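Local coordinates for protein AimR transcriptional regulator (Bacillus phage phi3T, PDB 5ZVV) that activates transcription of the phage aimX locus as a homodimer, apparently favouring lytic growth until the arbitrium peptide converts it to an inactive monomer, at residues Pro58-Glu61 against Glu62-Ser66; Trp91-Leu94 against Thr95-Ile99. All coordinates share one frame; numbering follows the deposited sequence.

Contact 1 (Pro58-Glu61 against Glu62-Ser66); sequences PDSE and EQLLS
Ser60 meets Gln63 and Leu64, and Glu61 meets Leu65, in a local contact that forms the N-terminal turn of helix 61-69, where the loop after helix 47-56 runs into it, in an all-helical protein whose family belongs to the TPR clan. It illustrates how a helix start can be built without a side-chain cap: Ser60 holds the N-cap position, yet its hydroxyl makes no capping bond. Of the first-turn N-H groups, Glu62 N donates to a water (3.0 Å), which in turn donates weakly to Asp59 O, and Gln63 N makes a weak, bent bond to Ser60 O. The regular i to i+4 ladder begins with Leu64 N on Ser60 O, a nearly straight bond (3.1 Å, N-H...O angle 169°), and continues with Leu65 N on Glu61 O at 2.9 Å.

The side chains divide between two surroundings. Glu61 is buried; its CG stands between the backbone N and the carbonyl carbon (chi1 66°), and the chain beyond is extended, carrying the carboxylate to a hydrogen bond between OE1 and Tyr85 OH, with a long, weak ion pair from OE2 to Lys54. Leu65, which also packs on Leu50 and Val53 of helix 47-56, brings its CD1 to 4.1 Å from Glu61 OE1, the two side chains passing at a slant. Towards the more open side, Gln63 bends at chi2 (80°), folding its amide back until OE1 lies 3.4 Å from Ser60 CA. Leu64 lies against the same serine, its CD1 3.8 Å from Ser60 OG.

Contact 2 (Trp91-Leu94 against Thr95-Ile99); sequences WDTL and TDKII
From Trp91 to Ile98 the backbone runs through the first turns of helix 92-103 in the α-helical i to i+4 pattern, the carbonyls of Trp91, Asp92, Thr93 and Leu94 accepting from the N-H groups of Thr95, Asp96, Lys97 and Ile98. Trp91 is the N-cap residue, and its carbonyl is gripped twice: Thr95 N approaches nearly in line with the C=O bond, at 2.7 Å, while Thr95 OG1 donates from above the carbonyl plane at 2.8 Å. With OG1 beside its own backbone N (chi1 -62°), the threonine hydroxyl can turn back onto the preceding turn. It is also hydrogen-bonded to Ser86 OG of helix 77-88, and a water donates to both it and Asp92 OD1.

Asp96 directs its polar end outside the segments, where OD1 forms a salt bridge with Arg121 of helix 108-124. On the solvent-facing side Thr93 and the extended Lys97 run alongside each other, methyl CG2 against CE at 3.7 Å. The buried ridge is apolar: Leu94 and Ile98, one turn apart, both pack on Phe69, and Leu94 CG touches Ile98 CD1 at 3.8 Å.

How the contacts relate
Two helix starts, 58-66 and 91-99, separated in the chain by helix 77-88, lie about 14 Å apart centre to centre, on the same side of the chain's centre, and meet directly through side chains. Trp91 of contact 2 is the main bridge: its CD1 lies 3.4 Å from Glu62 CD, its CZ2 is 3.9 Å from Glu61 CD, and its CH2 approaches Leu65 CD1 at 4.1 Å. Further along, Leu94 CD2 packs against Ser66 CA at 3.7 Å. The residue at the N-cap position of helix 92-103 thus covers the first turn of helix 61-69, and helix 77-88 supplies partners to both contacts, Tyr85 to contact 1 and Ser86 to contact 2.

Contact 1 (Pro58-Glu61 against Glu62-Ser66)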
loop_
_atom_site.group_PDB
_atom_site.type_symbol
_atom_site.label_atom_id
_atom_site.label_comp_id
_atom_site.label_asym_id
_atom_site.label_seq_id
_atom_site.Cartn_x
_atom_site.Cartn_y
_atom_site.Cartn_z
ATOM N N PRO A 58 -10.497 1.888 -39.855
ATOM C CA PRO A 58 -9.608 1.835 -38.680
ATOM C C PRO A 58 -9.068 3.188 -38.257
ATOM O O PRO A 58 -8.851 3.402 -37.057
ATOM C CB PRO A 58 -8.484 0.897 -39.140
ATOM C CG PRO A 58 -8.456 1.054 -40.619
ATOM C CD PRO A 58 -9.890 1.250 -41.036
ATOM N N ASP A 59 -8.839 4.110 -39.194
ATOM C CA ASP A 59 -8.261 5.409 -38.873
ATOM C C ASP A 59 -9.297 6.462 -38.509
ATOM O O ASP A 59 -8.918 7.540 -38.038
ATOM C CB ASP A 59 -7.418 5.924 -40.045
ATOM C CG ASP A 59 -6.047 5.285 -40.105
ATOM O OD1 ASP A 59 -5.524 4.891 -39.040
ATOM O OD2 ASP A 59 -5.489 5.179 -41.216
ATOM N N SER A 60 -10.584 6.185 -38.712
ATOM C CA SER A 60 -11.637 7.156 -38.439
ATOM C C SER A 60 -12.686 6.622 -37.469
ATOM O O SER A 60 -13.781 7.188 -37.379
ATOM C CB SER A 60 -12.302 7.592 -39.744
ATOM O OG SER A 60 -12.826 6.473 -40.435
ATOM N N GLU A 61 -12.377 5.549 -36.735
ATOM C CA GLU A 61 -13.386 4.954 -35.863
ATOM C C GLU A 61 -13.764 5.885 -34.717
ATOM O O GLU A 61 -14.916 5.867 -34.265
ATOM C CB GLU A 61 -12.904 3.606 -35.321
ATOM C CG GLU A 61 -11.714 3.684 -34.383
ATOM C CD GLU A 61 -11.550 2.430 -33.541
ATOM O OE1 GLU A 61 -12.518 1.645 -33.441
ATOM O OE2 GLU A 61 -10.453 2.232 -32.975
ATOM N N GLU A 62 -12.827 6.711 -34.240
ATOM C CA GLU A 62 -13.152 7.610 -33.136
ATOM C C GLU A 62 -14.180 8.655 -33.554
ATOM O O GLU A 62 -15.075 9.002 -32.773
ATOM C CB GLU A 62 -11.892 8.294 -32.605
ATOM C CG GLU A 62 -12.190 9.262 -31.468
ATOM C CD GLU A 62 -10.946 9.872 -30.863
ATOM O OE1 GLU A 62 -9.838 9.601 -31.371
ATOM O OE2 GLU A 62 -11.080 10.627 -29.878
ATOM N N GLN A 63 -14.076 9.165 -34.781
ATOM C CA GLN A 63 -15.012 10.190 -35.233
ATOM C C GLN A 63 -16.373 9.582 -35.559
ATOM O O GLN A 63 -17.411 10.035 -35.051
ATOM C CB GLN A 63 -14.433 10.924 -36.442
ATOM C CG GLN A 63 -13.209 11.789 -36.129
ATOM C CD GLN A 63 -11.911 10.997 -36.036
ATOM O OE1 GLN A 63 -11.845 9.829 -36.430
ATOM N NE2 GLN A 63 -10.868 11.633 -35.512
ATOM N N LEU A 64 -16.382 8.542 -36.398
ATOM C CA LEU A 64 -17.631 7.878 -36.759
ATOM C C LEU A 64 -18.368 7.387 -35.522
ATOM O O LEU A 64 -19.565 7.647 -35.355
ATOM C CB LEU A 64 -17.350 6.716 -37.712
ATOM C CG LEU A 64 -16.601 7.054 -39.001
ATOM C CD1 LEU A 64 -16.518 5.835 -39.901
ATOM C CD2 LEU A 64 -17.256 8.224 -39.725
ATOM N N LEU A 65 -17.665 6.679 -34.637
ATOM C CA LEU A 65 -18.295 6.166 -33.428
ATOM C C LEU A 65 -18.603 7.273 -32.434
ATOM O O LEU A 65 -19.489 7.103 -31.589
ATOM C CB LEU A 65 -17.409 5.104 -32.776
ATOM C CG LEU A 65 -17.283 3.797 -33.558
ATOM C CD1 LEU A 65 -16.374 2.819 -32.829
ATOM C CD2 LEU A 65 -18.655 3.191 -33.793
ATOM N N SER A 66 -17.887 8.395 -32.509
ATOM C CA SER A 66 -18.250 9.550 -31.699
ATOM C C SER A 66 -19.617 10.077 -32.102
ATOM O O SER A 66 -20.413 10.483 -31.248
ATOM C CB SER A 66 -17.187 10.640 -31.827
ATOM O OG SER A 66 -17.545 11.792 -31.086
HETATM O O HOH W 1 -9.883 7.000 -34.723
#

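Contact 2 (Trp91-Leu94 against Thr95-Ile99)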
loop_
_atom_site.group_PDB
_atom_site.type_symbol
_atom_site.label_atom_id
_atom_site.label_comp_id
_atom_site.label_asym_id
_atom_site.label_seq_id
_atom_site.Cartn_x
_atom_site.Cartn_y
_atom_site.Cartn_z
ATOM N N TRP A 91 -11.135 7.886 -25.287
ATOM C CA TRP A 91 -11.860 8.949 -25.981
ATOM C C TRP A 91 -12.593 9.786 -24.930
ATOM O O TRP A 91 -13.815 9.735 -24.775
ATOM C CB TRP A 91 -12.814 8.359 -27.011
ATOM C CG TRP A 91 -12.144 7.520 -28.056
ATOM C CD1 TRP A 91 -10.819 7.520 -28.385
ATOM C CD2 TRP A 91 -12.768 6.556 -28.912
ATOM N NE1 TRP A 91 -10.581 6.619 -29.396
ATOM C CE2 TRP A 91 -11.762 6.017 -29.740
ATOM C CE3 TRP A 91 -14.082 6.097 -29.064
ATOM C CZ2 TRP A 91 -12.027 5.038 -30.698
ATOM C CZ3 TRP A 91 -14.343 5.128 -30.022
ATOM C CH2 TRP A 91 -13.320 4.609 -30.823
ATOM N N ASP A 92 -11.803 10.592 -24.212
ATOM C CA ASP A 92 -12.268 11.213 -22.972
ATOM C C ASP A 92 -13.462 12.134 -23.197
ATOM O O ASP A 92 -14.403 12.141 -22.394
ATOM C CB ASP A 92 -11.125 11.988 -22.316
ATOM C CG ASP A 92 -10.017 11.086 -21.816
ATOM O OD1 ASP A 92 -10.299 9.908 -21.515
ATOM O OD2 ASP A 92 -8.863 11.557 -21.719
ATOM N N THR A 93 -13.432 12.936 -24.263
ATOM C CA THR A 93 -14.539 13.849 -24.542
ATOM C C THR A 93 -15.833 13.074 -24.764
ATOM O O THR A 93 -16.857 13.318 -24.103
ATOM C CB THR A 93 -14.200 14.706 -25.767
ATOM O OG1 THR A 93 -12.949 15.373 -25.556
ATOM C CG2 THR A 93 -15.283 15.745 -26.021
ATOM N N LEU A 94 -15.793 12.124 -25.701
ATOM C CA LEU A 94 -16.930 11.243 -25.936
ATOM C C LEU A 94 -17.330 10.511 -24.663
ATOM O O LEU A 94 -18.521 10.415 -24.345
ATOM C CB LEU A 94 -16.588 10.249 -27.046
ATOM C CG LEU A 94 -17.658 9.227 -27.429
ATOM C CD1 LEU A 94 -18.906 9.927 -27.943
ATOM C CD2 LEU A 94 -17.121 8.261 -28.467
ATOM N N THR A 95 -16.345 9.997 -23.920
ATOM C CA THR A 95 -16.641 9.250 -22.701
ATOM C C THR A 95 -17.446 10.091 -21.719
ATOM O O THR A 95 -18.418 9.608 -21.131
ATOM C CB THR A 95 -15.347 8.767 -22.042
ATOM O OG1 THR A 95 -14.649 7.879 -22.925
ATOM C CG2 THR A 95 -15.649 8.042 -20.737
ATOM N N ASP A 96 -17.067 11.360 -21.543
ATOM C CA ASP A 96 -17.767 12.205 -20.581
ATOM C C ASP A 96 -19.160 12.570 -21.075
ATOM O O ASP A 96 -20.111 12.629 -20.280
ATOM C CB ASP A 96 -16.941 13.455 -20.284
ATOM C CG ASP A 96 -15.648 13.135 -19.557
ATOM O OD1 ASP A 96 -15.591 12.084 -18.881
ATOM O OD2 ASP A 96 -14.691 13.932 -19.657
ATOM N N LYS A 97 -19.310 12.809 -22.382
ATOM C CA LYS A 97 -20.649 13.036 -22.924
ATOM C C LYS A 97 -21.556 11.833 -22.674
ATOM O O LYS A 97 -22.698 11.980 -22.213
ATOM C CB LYS A 97 -20.561 13.352 -24.417
ATOM C CG LYS A 97 -19.886 14.681 -24.720
ATOM C CD LYS A 97 -19.744 14.906 -26.216
ATOM C CE LYS A 97 -18.954 16.176 -26.504
ATOM N NZ LYS A 97 -18.718 16.373 -27.962
ATOM N N ILE A 98 -21.053 10.627 -22.956
ATOM C CA ILE A 98 -21.842 9.417 -22.736
ATOM C C ILE A 98 -22.151 9.238 -21.254
ATOM O O ILE A 98 -23.243 8.789 -20.888
ATOM C CB ILE A 98 -21.116 8.188 -23.316
ATOM C CG1 ILE A 98 -20.910 8.348 -24.823
ATOM C CG2 ILE A 98 -21.902 6.917 -23.027
ATOM C CD1 ILE A 98 -20.198 7.182 -25.467
ATOM N N ILE A 99 -21.203 9.582 -20.381
ATOM C CA ILE A 99 -21.452 9.480 -18.944
ATOM C C ILE A 99 -22.597 10.397 -18.537
ATOM O O ILE A 99 -23.453 10.024 -17.723
ATOM C CB ILE A 99 -20.170 9.788 -18.148
ATOM C CG1 ILE A 99 -19.164 8.648 -18.294
ATOM C CG2 ILE A 99 -20.488 10.013 -16.674
ATOM C CD1 ILE A 99 -17.878 8.879 -17.539
HETATM O O HOH W 2 -12.261 8.021 -21.690
#